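Local coordinates for protein PncC family amidohydrolase (Enterobacter asburiae, PDB 6L19) that probably hydrolyses the amide of nicotinamide mononucleotide, as PncC-family deamidases of the CinA C-terminal type do, at residues N10-G13 against E14-K18; E48-T51 against A52-Y55; V155-S158 against L159-L163. The protein carries 3 engineered substitutions. All coordinates share one frame; numbering follows the deposited sequence.

Contact 1 of 3, residues N10-G13 against E14-K18; sequences NTVG and ELTKK
Thr11 and Glu14 meet through two torsions. Thr11 holds OG1 between its backbone N and carbonyl carbon (chi1 71°), which turns the hydroxyl oxygen to the first turn of the helix. Glu14 sets CG beside its own backbone N (chi1 -67°), and its carboxylate folds back to the chain ahead of the helix. Thr11 OG1 accepts from Glu14 N at 3.1 Å. In return Thr11 N donates to Glu14 OE1 at 2.9 Å, meeting that oxygen on its anti side and a little out of the carboxylate plane. This reciprocal pair is a capping box, with Thr11 as N-cap of helix 12-25. The first turn closes with Leu15 N bonded to Thr11 O and Thr16 N to Val12 O.

Asn10 lies just outside the box. Asn10 CB packs on Leu15 CD2 at 3.8 Å. The extended chain of Lys18 crosses the Asn10 side chain at about a right angle, and Lys18 NZ gives a hydrogen bond to Asn10 OD1 at 3.0 Å. Lys18 NZ stands above the carbonyl plane, well off the C=O direction. Asn10 O accepts a hydrogen bond from His156 NE2 of helix 147-165.

The first N-H groups of a helix lack a carbonyl partner; Thr11 OG1 serves that of Glu14, and Glu14 OE1 takes that of Thr11. The Glu14 carboxylate lies near the positive end of the helix dipole, which should favour its charged form.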
# COMPACT_ATOMS: atom_id res chain seq x y z
N ASN A 10 -11.71 -19.75 -7.23
CA ASN A 10 -10.95 -18.81 -8.02
C ASN A 10 -9.67 -18.44 -7.29
O ASN A 10 -9.69 -18.23 -6.07
CB ASN A 10 -11.77 -17.54 -8.30
CG ASN A 10 -12.86 -17.76 -9.32
OD1 ASN A 10 -12.60 -18.05 -10.49
ND2 ASN A 10 -14.11 -17.60 -8.89
N THR A 11 -8.58 -18.33 -8.04
CA THR A 11 -7.38 -17.73 -7.49
C THR A 11 -7.59 -16.22 -7.33
O THR A 11 -8.55 -15.63 -7.85
CB THR A 11 -6.17 -18.00 -8.39
OG1 THR A 11 -6.29 -17.24 -9.60
CG2 THR A 11 -6.05 -19.50 -8.71
N VAL A 12 -6.66 -15.59 -6.61
CA VAL A 12 -6.72 -14.13 -6.46
C VAL A 12 -6.57 -13.45 -7.82
O VAL A 12 -7.24 -12.45 -8.11
CB VAL A 12 -5.65 -13.67 -5.46
CG1 VAL A 12 -5.45 -12.17 -5.53
CG2 VAL A 12 -6.09 -14.07 -4.07
N GLY A 13 -5.72 -14.01 -8.69
CA GLY A 13 -5.58 -13.45 -10.03
C GLY A 13 -6.86 -13.55 -10.83
O GLY A 13 -7.20 -12.64 -11.60
N GLU A 14 -7.61 -14.64 -10.66
CA GLU A 14 -8.90 -14.72 -11.32
C GLU A 14 -9.88 -13.70 -10.74
O GLU A 14 -10.66 -13.10 -11.49
CB GLU A 14 -9.48 -16.12 -11.20
CG GLU A 14 -8.72 -17.20 -11.94
CD GLU A 14 -9.42 -18.54 -11.80
OE1 GLU A 14 -9.29 -19.16 -10.71
OE2 GLU A 14 -10.13 -18.94 -12.76
N LEU A 15 -9.87 -13.51 -9.41
CA LEU A 15 -10.80 -12.56 -8.80
C LEU A 15 -10.53 -11.13 -9.27
O LEU A 15 -11.47 -10.40 -9.61
CB LEU A 15 -10.72 -12.63 -7.26
CG LEU A 15 -11.21 -13.93 -6.62
CD1 LEU A 15 -10.91 -13.95 -5.13
CD2 LEU A 15 -12.69 -14.17 -6.87
N THR A 16 -9.26 -10.72 -9.31
CA THR A 16 -8.95 -9.37 -9.76
C THR A 16 -9.28 -9.17 -11.23
O THR A 16 -9.66 -8.07 -11.63
CB THR A 16 -7.48 -9.00 -9.50
OG1 THR A 16 -6.62 -9.85 -10.27
CG2 THR A 16 -7.12 -9.15 -8.01
N LYS A 17 -9.14 -10.20 -12.05
CA LYS A 17 -9.49 -10.03 -13.45
C LYS A 17 -11.00 -9.86 -13.61
O LYS A 17 -11.46 -9.02 -14.39
CB LYS A 17 -8.97 -11.20 -14.29
CG LYS A 17 -9.15 -10.97 -15.79
CD LYS A 17 -9.58 -12.23 -16.54
CE LYS A 17 -8.76 -12.47 -17.81
NZ LYS A 17 -8.62 -11.26 -18.69
N LYS A 18 -11.79 -10.64 -12.86
CA LYS A 18 -13.23 -10.46 -12.91
C LYS A 18 -13.63 -9.11 -12.33
O LYS A 18 -14.52 -8.42 -12.86
CB LYS A 18 -13.92 -11.60 -12.17
CG LYS A 18 -13.81 -12.94 -12.89
CD LYS A 18 -14.40 -14.08 -12.05
CE LYS A 18 -14.19 -15.43 -12.75
NZ LYS A 18 -14.78 -16.56 -11.98

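Contact 2 of 3, residues E48-T51 against A52-Y55; sequences EENT and AEFY
The Phe54 ring lies against the backbone of Asn50 and Thr51. Its CB carries CG between the backbone N and the carbonyl carbon (chi1 66°), which swings the ring back over the preceding turn. Phe54 CG lies 4.0 Å from Thr51 O, and this carbonyl oxygen sits over one face of the ring, offset toward the rim. Further out, Phe54 CD2 approaches Asn50 O at 3.5 Å. Phe54 CE2 reaches Thr51 CA, also at 3.5 Å. At the tip, CZ and CE2 meet Glu48 CG, which comes to the ring edge near its plane. The bent Glu48 chain crosses Phe54 at about a right angle.

The backbone beneath is tightly turned. A type I beta turn runs from Glu48 to Thr51. Asn50 O then accepts from Glu53 N at 2.9 Å. Thr51 O is gripped twice. Phe54 N reaches Thr51 O from above the carbonyl plane at 3.0 Å. Tyr55 N meets Thr51 O at 2.9 Å, almost straight in line with the carbonyl (C=O...donor angle 175°). The side chains of Asn50 and Glu53 run side by side, pointing the same way.

Two waters bridge the segments. Water 1 links Glu49 O to Ala52 N. Water 2 donates to Thr51 OG1 at 2.7 Å and also to Tyr55 O. Thr51 OG1 has a further hydrogen bond with Leu45 O.

This loop joins helix 40-46 to strand 55-61, an outermost strand of the sheet within the chain. Phe54 packs on Ala20 and Leu23 of helix 12-25 and on Leu45 of helix 40-46. Tyr55 OH bonds Thr32 OG1 on strand 30-35, while Ala52 touches Phe62 of the second subunit.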
# COMPACT_ATOMS: atom_id res chain seq x y z
N GLU A 48 -3.07 -6.64 -11.92
CA GLU A 48 -4.00 -6.81 -13.04
C GLU A 48 -3.53 -5.96 -14.22
O GLU A 48 -2.98 -4.86 -14.04
CB GLU A 48 -5.43 -6.45 -12.62
CG GLU A 48 -6.41 -6.13 -13.77
CD GLU A 48 -6.87 -7.37 -14.53
OE1 GLU A 48 -6.61 -8.49 -14.02
OE2 GLU A 48 -7.47 -7.23 -15.64
N GLU A 49 -3.69 -6.50 -15.43
CA GLU A 49 -3.16 -5.84 -16.63
C GLU A 49 -3.73 -4.43 -16.79
O GLU A 49 -3.02 -3.50 -17.18
CB GLU A 49 -3.48 -6.69 -17.86
CG GLU A 49 -4.96 -7.09 -17.95
CD GLU A 49 -5.38 -7.62 -19.31
OE1 GLU A 49 -4.77 -7.20 -20.33
OE2 GLU A 49 -6.33 -8.43 -19.37
N ASN A 50 -5.01 -4.25 -16.47
CA ASN A 50 -5.69 -2.97 -16.66
C ASN A 50 -5.82 -2.18 -15.36
O ASN A 50 -6.71 -1.33 -15.25
CB ASN A 50 -7.05 -3.20 -17.30
CG ASN A 50 -6.94 -3.95 -18.62
OD1 ASN A 50 -7.36 -5.11 -18.73
ND2 ASN A 50 -6.35 -3.30 -19.62
N THR A 51 -4.92 -2.42 -14.40
CA THR A 51 -5.07 -1.85 -13.06
C THR A 51 -5.23 -0.33 -13.10
O THR A 51 -6.04 0.23 -12.35
CB THR A 51 -3.87 -2.27 -12.17
OG1 THR A 51 -4.02 -1.70 -10.86
CG2 THR A 51 -2.53 -1.83 -12.78
N ALA A 52 -4.52 0.35 -14.01
CA ALA A 52 -4.59 1.81 -14.05
C ALA A 52 -5.98 2.33 -14.41
O ALA A 52 -6.29 3.49 -14.11
CB ALA A 52 -3.55 2.36 -15.02
N GLU A 53 -6.83 1.51 -15.03
CA GLU A 53 -8.18 1.98 -15.35
C GLU A 53 -9.14 1.93 -14.16
O GLU A 53 -10.26 2.44 -14.28
CB GLU A 53 -8.78 1.17 -16.51
CG GLU A 53 -7.79 0.91 -17.65
CD GLU A 53 -8.43 0.24 -18.87
OE1 GLU A 53 -9.45 -0.47 -18.72
OE2 GLU A 53 -7.88 0.41 -19.99
N PHE A 54 -8.75 1.35 -13.01
CA PHE A 54 -9.74 1.27 -11.93
C PHE A 54 -9.15 1.41 -10.53
O PHE A 54 -9.91 1.50 -9.56
CB PHE A 54 -10.53 -0.04 -12.03
CG PHE A 54 -9.70 -1.28 -11.78
CD1 PHE A 54 -9.52 -1.77 -10.50
CD2 PHE A 54 -9.10 -1.95 -12.84
CE1 PHE A 54 -8.75 -2.93 -10.28
CE2 PHE A 54 -8.32 -3.09 -12.63
CZ PHE A 54 -8.14 -3.57 -11.35
N TYR A 55 -7.83 1.44 -10.39
CA TYR A 55 -7.19 1.41 -9.08
C TYR A 55 -6.10 2.47 -9.03
O TYR A 55 -5.23 2.52 -9.90
CB TYR A 55 -6.59 0.03 -8.78
CG TYR A 55 -6.01 -0.09 -7.39
CD1 TYR A 55 -6.83 0.04 -6.26
CD2 TYR A 55 -4.67 -0.33 -7.19
CE1 TYR A 55 -6.32 -0.07 -4.99
CE2 TYR A 55 -4.15 -0.45 -5.91
CZ TYR A 55 -4.99 -0.32 -4.81
OH TYR A 55 -4.49 -0.43 -3.54
O HOH W 1 -2.86 -0.68 -16.20
O HOH W 2 -3.08 0.80 -10.31

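Contact 3 of 3, residues V155-S158 against L159-L163; sequences VHFS and LAELL
Val155 O is gripped by two donors, Leu159 N and Ser158 OG. Leu159 N gives Val155 O the regular helical bond at 3.3 Å. Ser158 OG gives Val155 O a shorter one at 2.8 Å. Both arrive from the same face of the carbonyl plane. Ser158 can do this because OG stands between its own backbone N and carbonyl carbon (chi1 72°), turned back along the helix. The buried hydroxyl is thus satisfied by the preceding turn.

Leu159 also packs on Val155. The two side chains lie side by side and point the same way, with Val155 CG1 and Leu159 CD1 4.1 Å apart. One residue on, Ala160 N donates to His156 O at 2.9 Å.

Phe157 and Glu161 form a CH-pi contact one turn apart. Glu161 bends at chi2 (-71°) and lays CG over one face of the Phe157 ring. Glu161 CG is 3.7 Å from the ring centroid and somewhat offset toward the rim, nearest to Phe157 CZ at 3.5 Å. The carboxylate plane is only 15° from the ring plane. Glu161 OE1 lies near Glu137 OE2, and the two like charges may raise the pKa of one of them. Beneath the pair, Glu161 N bonds Phe157 O at 2.9 Å. Leu162 N to Ser158 O is weaker, at 3.4 Å, and Ser158 O has a second partner in Trp130 NE1.

Phe157 also stacks edge-to-face on Phe128 of strand 125-132. Ser158 and Leu162 pack on strands 104-110 and 125-132. Leu159 reaches helices 12-25 and 40-46. The arrangement is that of a helix packed on one face of the mixed sheet of an alpha/beta domain, here in the competence-damaged protein family.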
# COMPACT_ATOMS: atom_id res chain seq x y z
N VAL A 155 -6.94 -11.43 1.97
CA VAL A 155 -6.92 -10.82 0.65
C VAL A 155 -7.96 -11.46 -0.26
O VAL A 155 -8.72 -10.78 -0.95
CB VAL A 155 -5.51 -10.92 0.03
CG1 VAL A 155 -5.55 -10.55 -1.46
CG2 VAL A 155 -4.49 -10.07 0.78
N HIS A 156 -7.99 -12.80 -0.28
CA HIS A 156 -8.93 -13.50 -1.15
C HIS A 156 -10.37 -13.17 -0.77
O HIS A 156 -11.22 -12.93 -1.64
CB HIS A 156 -8.67 -15.01 -1.05
CG HIS A 156 -9.39 -15.83 -2.07
ND1 HIS A 156 -10.70 -16.24 -1.91
CD2 HIS A 156 -8.98 -16.34 -3.26
CE1 HIS A 156 -11.07 -16.95 -2.96
NE2 HIS A 156 -10.05 -17.02 -3.80
N PHE A 157 -10.66 -13.14 0.53
CA PHE A 157 -12.03 -12.90 0.98
C PHE A 157 -12.47 -11.47 0.65
O PHE A 157 -13.60 -11.25 0.19
CB PHE A 157 -12.12 -13.18 2.47
CG PHE A 157 -13.49 -12.97 3.07
CD1 PHE A 157 -14.49 -13.91 2.90
CD2 PHE A 157 -13.76 -11.85 3.84
CE1 PHE A 157 -15.76 -13.73 3.48
CE2 PHE A 157 -15.01 -11.67 4.43
CZ PHE A 157 -16.01 -12.61 4.24
N SER A 158 -11.59 -10.49 0.87
CA SER A 158 -11.94 -9.11 0.58
C SER A 158 -12.33 -8.93 -0.88
O SER A 158 -13.25 -8.17 -1.20
CB SER A 158 -10.78 -8.20 0.96
OG SER A 158 -9.69 -8.31 0.05
N LEU A 159 -11.66 -9.65 -1.78
CA LEU A 159 -11.94 -9.53 -3.22
C LEU A 159 -13.16 -10.34 -3.62
O LEU A 159 -13.99 -9.88 -4.41
CB LEU A 159 -10.72 -9.99 -4.04
CG LEU A 159 -9.44 -9.14 -3.90
CD1 LEU A 159 -8.22 -9.86 -4.49
CD2 LEU A 159 -9.65 -7.78 -4.60
N ALA A 160 -13.28 -11.56 -3.09
CA ALA A 160 -14.42 -12.40 -3.44
C ALA A 160 -15.72 -11.76 -2.98
O ALA A 160 -16.72 -11.80 -3.71
CB ALA A 160 -14.24 -13.79 -2.82
N GLU A 161 -15.73 -11.16 -1.79
CA GLU A 161 -16.96 -10.52 -1.30
C GLU A 161 -17.32 -9.29 -2.12
O GLU A 161 -18.51 -9.04 -2.36
CB GLU A 161 -16.82 -10.14 0.18
CG GLU A 161 -16.97 -11.32 1.11
CD GLU A 161 -18.41 -11.83 1.17
OE1 GLU A 161 -19.31 -11.05 1.57
OE2 GLU A 161 -18.63 -13.00 0.81
N LEU A 162 -16.33 -8.49 -2.52
CA LEU A 162 -16.65 -7.35 -3.38
C LEU A 162 -17.23 -7.84 -4.70
O LEU A 162 -18.26 -7.34 -5.16
CB LEU A 162 -15.41 -6.48 -3.64
CG LEU A 162 -15.67 -5.29 -4.57
CD1 LEU A 162 -16.89 -4.44 -4.09
CD2 LEU A 162 -14.42 -4.41 -4.74
N LEU A 163 -16.60 -8.85 -5.31
CA LEU A 163 -17.12 -9.40 -6.56
C LEU A 163 -18.53 -9.96 -6.37
O LEU A 163 -19.40 -9.76 -7.23
CB LEU A 163 -16.16 -10.47 -7.10
CG LEU A 163 -16.36 -10.99 -8.53
CD1 LEU A 163 -16.18 -9.88 -9.56
CD2 LEU A 163 -15.38 -12.14 -8.80

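Along the chain the three contacts are in series; none nests in or crosses another. Contact 1 opens helix 12-25 near the N terminus. Contact 2 lies within the loop that leads from helix 40-46 into strand 55-61; each contact closes only a turn of a few residues. Contact 3 lies within helix 147-165, late in the chain. In space contact 1 is the middle member. It touches contact 3, with centres about 9 Å apart, where Val12 packs on Leu159 and Lys18 on Leu163, so the first and last helices meet. It also touches contact 2, Lys17 against Glu48. Contacts 2 and 3 do not touch; their nearest atoms are about 8 Å apart.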